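Local structure of major capsid protein P2 (Pseudoalteromonas phage pm2, 2VVF) at residues A[66-69]-A[73-76]; A[210-215]-A[223-228]. The protein is the major capsid protein of a lipid-containing marine bacteriophage, forming its shell as homotrimers of double jelly-roll subunits. One frame throughout, in Å; residues are numbered along the deposited sequence.

Overall arrangement
From the N terminus, the chain builds the first jelly roll, and contact 1 closes early within it: after helix 63-71, the loop 73-76 folds back onto the last turns of that helix. Contact 2 lies farther along the chain, in the second jelly roll, where it joins the loop after helix 200-209 to the loop that follows strand 218-222. The two are in series, neither enclosing the other, yet they meet in space, their centres about 13 Å apart. K73 packs on G211 and K212, and the backbone of L67 on L215, so the corresponding helix-to-strand loops of the two jelly rolls face each other where the two domains join.

Contact 1 (A[66-69]-A[73-76]); sequences ILEN and KRKI
N69 and R74 meet through matched first torsions: in each, CG stands anti to the carbonyl carbon, with chi1 near -67° in both. The arginine then runs extended from CG to NE, and this carries its guanidinium past the asparagine amide, the two side chains crossing at roughly a right angle. R74 NH1 donates to N69 OD1 over 2.9 Å. The oxygen lies at the edge of the guanidinium, nearly in its plane, and NH1 in turn lies in the plane of the amide carbonyl, although the two flat groups are turned 55° from each other.

The backbone repeats the pairing, since R74 N donates to N69 O at 2.9 Å with a nearly straight N-H...O angle of 165°. K73, with positive phi, is the residue at which the chain leaves the helix in a Schellman motif; the turn aims its own side chain away from the helix and that of R74 back toward it. On another flank of N69, I76 CD1 makes an apolar contact with N69 CB at 3.5 Å, the same methyl also lying 3.8 Å from the carbonyl oxygen I66 O.

E68 OE2 stays 4.2 Å from R74 NH1, beyond a salt bridge, while the OE1 atom of E68 is hydrogen-bonded to Y59. The salt bridge of R74 is made instead by NE, to E89.

N69 is thus held at both ends of its amide, OD1 by R74 and ND2 by the backbone oxygen of S82 in strand 80-84, which fixes its rotation. Through these bonds the buried asparagine ties the end of helix 63-71 both to the loop that follows and to the next strand, while the charge of R74 is probably answered mainly by E89, with E68 adding a weaker long-range attraction.

Contact 2 (A[210-215]-A[223-228]); sequences YGKAVL and FMLEGD
The Y210 ring receives L225 over one face: L225 CB sits 4.0 Å from the ring centroid, 18° off the normal, in a CH-pi contact displaced toward the rim on the CG side. The backbone also reaches the ring, L225 O coming to 3.6 Å from Y210 CD1. E226 CG approaches Y210 CE1 obliquely at 4.2 Å, and the glutamate runs beside the tyrosine in the same direction, its carboxylate turned 72° from the ring plane.

L225 supplies the apolar part of the contact: its CD2 reaches back to Y210 CB at 3.9 Å and touches the aliphatic part of K212 at CG. Beyond that part, K212 extends to H72, to which its NZ is hydrogen-bonded. L225 occupies the second position of a type I beta turn from M224 to G227, closed by G227 N to M224 O, and the turn presents it to the tyrosine; its other neighbours include I206 and L207 of helix 200-209.

The polar ends point to another subunit. Y210 OH is hydrogen-bonded to R2 and Q134 of the third subunit, and E226 OE1 forms a salt bridge with R102 of that subunit. Packing of the tyrosine ring on L225 and along E226 leaves the polar ends of Y210 and E226 directed to the third subunit, which is consistent with the two loops being ordered together at the trimer interface.

Contact 1 (A[66-69]-A[73-76])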
loop_
_atom_site.group_PDB
_atom_site.type_symbol
_atom_site.label_atom_id
_atom_site.label_comp_id
_atom_site.label_asym_id
_atom_site.label_seq_id
_atom_site.Cartn_x
_atom_site.Cartn_y
_atom_site.Cartn_z
ATOM N N ILE A 66 -4.910 -11.410 -17.935
ATOM C CA ILE A 66 -4.121 -11.955 -16.836
ATOM C C ILE A 66 -2.838 -11.142 -16.690
ATOM O O ILE A 66 -2.390 -10.861 -15.579
ATOM C CB ILE A 66 -3.799 -13.443 -17.066
ATOM C CG1 ILE A 66 -5.049 -14.303 -16.862
ATOM C CG2 ILE A 66 -2.676 -13.891 -16.145
ATOM C CD1 ILE A 66 -4.857 -15.755 -17.243
ATOM N N LEU A 67 -2.258 -10.764 -17.825
ATOM C CA LEU A 67 -1.032 -9.978 -17.848
ATOM C C LEU A 67 -1.306 -8.541 -17.412
ATOM O O LEU A 67 -0.474 -7.904 -16.764
ATOM C CB LEU A 67 -0.411 -10.005 -19.245
ATOM C CG LEU A 67 0.043 -11.388 -19.720
ATOM C CD1 LEU A 67 0.606 -11.326 -21.125
ATOM C CD2 LEU A 67 1.060 -11.974 -18.756
ATOM N N GLU A 68 -2.485 -8.040 -17.760
ATOM C CA GLU A 68 -2.883 -6.692 -17.380
ATOM C C GLU A 68 -2.938 -6.585 -15.860
ATOM O O GLU A 68 -2.501 -5.590 -15.281
ATOM C CB GLU A 68 -4.254 -6.363 -17.974
ATOM C CG GLU A 68 -4.951 -5.179 -17.327
ATOM C CD GLU A 68 -6.214 -4.785 -18.065
ATOM O OE1 GLU A 68 -6.172 -4.713 -19.312
ATOM O OE2 GLU A 68 -7.250 -4.564 -17.401
ATOM N N ASN A 69 -3.480 -7.617 -15.221
ATOM C CA ASN A 69 -3.595 -7.649 -13.767
ATOM C C ASN A 69 -2.237 -7.900 -13.115
ATOM O O ASN A 69 -1.925 -7.328 -12.069
ATOM C CB ASN A 69 -4.597 -8.723 -13.331
ATOM C CG ASN A 69 -6.017 -8.405 -13.764
ATOM O OD1 ASN A 69 -6.390 -7.238 -13.907
ATOM N ND2 ASN A 69 -6.819 -9.443 -13.970
ATOM N N LYS A 73 0.397 -5.890 -10.288
ATOM C CA LYS A 73 0.636 -6.737 -9.127
ATOM C C LYS A 73 -0.656 -7.045 -8.386
ATOM O O LYS A 73 -0.680 -7.095 -7.157
ATOM C CB LYS A 73 1.653 -6.096 -8.186
ATOM C CG LYS A 73 3.062 -6.045 -8.749
ATOM C CD LYS A 73 4.088 -6.425 -7.699
ATOM C CE LYS A 73 5.488 -6.430 -8.281
ATOM N NZ LYS A 73 6.479 -5.871 -7.325
ATOM N N ARG A 74 -1.730 -7.251 -9.140
ATOM C CA ARG A 74 -3.017 -7.592 -8.548
ATOM C C ARG A 74 -3.027 -9.090 -8.257
ATOM O O ARG A 74 -2.262 -9.847 -8.855
ATOM C CB ARG A 74 -4.161 -7.234 -9.502
ATOM C CG ARG A 74 -4.339 -5.746 -9.739
ATOM C CD ARG A 74 -5.142 -5.499 -11.003
ATOM N NE ARG A 74 -5.429 -4.082 -11.205
ATOM C CZ ARG A 74 -5.902 -3.573 -12.337
ATOM N NH1 ARG A 74 -6.146 -4.366 -13.371
ATOM N NH2 ARG A 74 -6.130 -2.271 -12.437
ATOM N N LYS A 75 -3.885 -9.513 -7.336
ATOM C CA LYS A 75 -3.969 -10.922 -6.969
ATOM C C LYS A 75 -4.308 -11.811 -8.162
ATOM O O LYS A 75 -5.357 -11.658 -8.791
ATOM C CB LYS A 75 -4.985 -11.129 -5.845
ATOM C CG LYS A 75 -5.081 -12.561 -5.347
ATOM C CD LYS A 75 -3.709 -13.148 -5.065
ATOM C CE LYS A 75 -3.812 -14.612 -4.670
ATOM N NZ LYS A 75 -2.492 -15.293 -4.702
ATOM N N ILE A 76 -3.407 -12.739 -8.468
ATOM C CA ILE A 76 -3.606 -13.667 -9.573
ATOM C C ILE A 76 -3.815 -15.075 -9.033
ATOM O O ILE A 76 -3.049 -15.549 -8.194
ATOM C CB ILE A 76 -2.431 -13.628 -10.570
ATOM C CG1 ILE A 76 -2.280 -12.225 -11.166
ATOM C CG2 ILE A 76 -2.638 -14.655 -11.674
ATOM C CD1 ILE A 76 -3.465 -11.781 -12.000
#

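Contact 2 (A[210-215]-A[223-228])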
loop_
_atom_site.group_PDB
_atom_site.type_symbol
_atom_site.label_atom_id
_atom_site.label_comp_id
_atom_site.label_asym_id
_atom_site.label_seq_id
_atom_site.Cartn_x
_atom_site.Cartn_y
_atom_site.Cartn_z
ATOM N N TYR A 210 7.778 1.558 -9.088
ATOM C CA TYR A 210 6.434 1.971 -8.698
ATOM C C TYR A 210 5.488 0.809 -8.404
ATOM O O TYR A 210 4.268 0.961 -8.458
ATOM C CB TYR A 210 5.840 2.938 -9.726
ATOM C CG TYR A 210 6.522 4.283 -9.720
ATOM C CD1 TYR A 210 6.083 5.301 -8.884
ATOM C CD2 TYR A 210 7.656 4.510 -10.490
ATOM C CE1 TYR A 210 6.725 6.522 -8.848
ATOM C CE2 TYR A 210 8.307 5.728 -10.459
ATOM C CZ TYR A 210 7.836 6.731 -9.636
ATOM O OH TYR A 210 8.478 7.946 -9.603
ATOM N N GLY A 211 6.062 -0.342 -8.062
ATOM C CA GLY A 211 5.279 -1.522 -7.699
ATOM C C GLY A 211 4.676 -2.284 -8.876
ATOM O O GLY A 211 3.797 -3.126 -8.686
ATOM N N LYS A 212 5.149 -1.997 -10.086
ATOM C CA LYS A 212 4.650 -2.678 -11.276
ATOM C C LYS A 212 5.537 -3.862 -11.641
ATOM O O LYS A 212 6.724 -3.884 -11.322
ATOM C CB LYS A 212 4.563 -1.713 -12.461
ATOM C CG LYS A 212 3.846 -0.409 -12.161
ATOM C CD LYS A 212 2.358 -0.627 -11.948
ATOM C CE LYS A 212 1.673 0.666 -11.542
ATOM N NZ LYS A 212 0.335 0.425 -10.938
ATOM N N ALA A 213 4.951 -4.843 -12.319
ATOM C CA ALA A 213 5.691 -6.019 -12.754
ATOM C C ALA A 213 5.966 -5.910 -14.248
ATOM O O ALA A 213 5.067 -5.593 -15.031
ATOM C CB ALA A 213 4.901 -7.284 -12.453
ATOM N N VAL A 214 7.210 -6.160 -14.641
ATOM C CA VAL A 214 7.588 -6.093 -16.047
ATOM C C VAL A 214 7.095 -7.328 -16.797
ATOM O O VAL A 214 7.348 -8.461 -16.385
ATOM C CB VAL A 214 9.106 -5.889 -16.211
ATOM C CG1 VAL A 214 9.482 -5.823 -17.683
ATOM C CG2 VAL A 214 9.559 -4.630 -15.480
ATOM N N LEU A 215 6.377 -7.101 -17.892
ATOM C CA LEU A 215 5.845 -8.193 -18.701
ATOM C C LEU A 215 6.862 -8.637 -19.745
ATOM O O LEU A 215 7.584 -7.816 -20.309
ATOM C CB LEU A 215 4.542 -7.773 -19.383
ATOM C CG LEU A 215 3.416 -7.290 -18.465
ATOM C CD1 LEU A 215 2.210 -6.837 -19.281
ATOM C CD2 LEU A 215 3.026 -8.374 -17.467
ATOM N N PHE A 223 1.978 6.041 -17.992
ATOM C CA PHE A 223 1.805 7.475 -17.776
ATOM C C PHE A 223 1.102 7.754 -16.450
ATOM O O PHE A 223 0.812 8.905 -16.124
ATOM C CB PHE A 223 1.006 8.101 -18.923
ATOM C CG PHE A 223 1.699 8.041 -20.254
ATOM C CD1 PHE A 223 2.868 8.751 -20.476
ATOM C CD2 PHE A 223 1.170 7.292 -21.292
ATOM C CE1 PHE A 223 3.505 8.700 -21.706
ATOM C CE2 PHE A 223 1.799 7.240 -22.523
ATOM C CZ PHE A 223 2.968 7.944 -22.729
ATOM N N MET A 224 0.823 6.697 -15.694
ATOM C CA MET A 224 0.148 6.830 -14.407
ATOM C C MET A 224 0.875 6.052 -13.318
ATOM O O MET A 224 0.246 5.415 -12.472
ATOM C CB MET A 224 -1.300 6.338 -14.510
ATOM C CG MET A 224 -2.203 7.228 -15.346
ATOM S SD MET A 224 -3.950 6.940 -15.013
ATOM C CE MET A 224 -4.004 5.146 -15.020
ATOM N N LEU A 225 2.203 6.108 -13.344
ATOM C CA LEU A 225 3.028 5.393 -12.375
ATOM C C LEU A 225 2.700 5.734 -10.918
ATOM O O LEU A 225 2.750 4.868 -10.043
ATOM C CB LEU A 225 4.514 5.619 -12.667
ATOM C CG LEU A 225 5.080 4.849 -13.864
ATOM C CD1 LEU A 225 6.415 5.431 -14.306
ATOM C CD2 LEU A 225 5.217 3.368 -13.543
ATOM N N GLU A 226 2.358 6.991 -10.665
ATOM C CA GLU A 226 2.023 7.438 -9.315
ATOM C C GLU A 226 0.575 7.130 -8.946
ATOM O O GLU A 226 0.186 7.246 -7.783
ATOM C CB GLU A 226 2.263 8.939 -9.177
ATOM C CG GLU A 226 3.718 9.357 -9.241
ATOM C CD GLU A 226 3.883 10.854 -9.101
ATOM O OE1 GLU A 226 3.552 11.581 -10.060
ATOM O OE2 GLU A 226 4.301 11.306 -8.015
ATOM N N GLY A 227 -0.228 6.765 -9.938
ATOM C CA GLY A 227 -1.636 6.467 -9.705
ATOM C C GLY A 227 -2.474 7.716 -9.939
ATOM O O GLY A 227 -3.694 7.693 -9.803
ATOM N N ASP A 228 -1.802 8.808 -10.293
ATOM C CA ASP A 228 -2.473 10.075 -10.560
ATOM C C ASP A 228 -2.983 10.113 -11.997
ATOM O O ASP A 228 -2.200 10.045 -12.946
ATOM C CB ASP A 228 -1.522 11.246 -10.306
ATOM C CG ASP A 228 -2.197 12.592 -10.482
ATOM O OD1 ASP A 228 -3.442 12.623 -10.585
ATOM O OD2 ASP A 228 -1.484 13.616 -10.522
#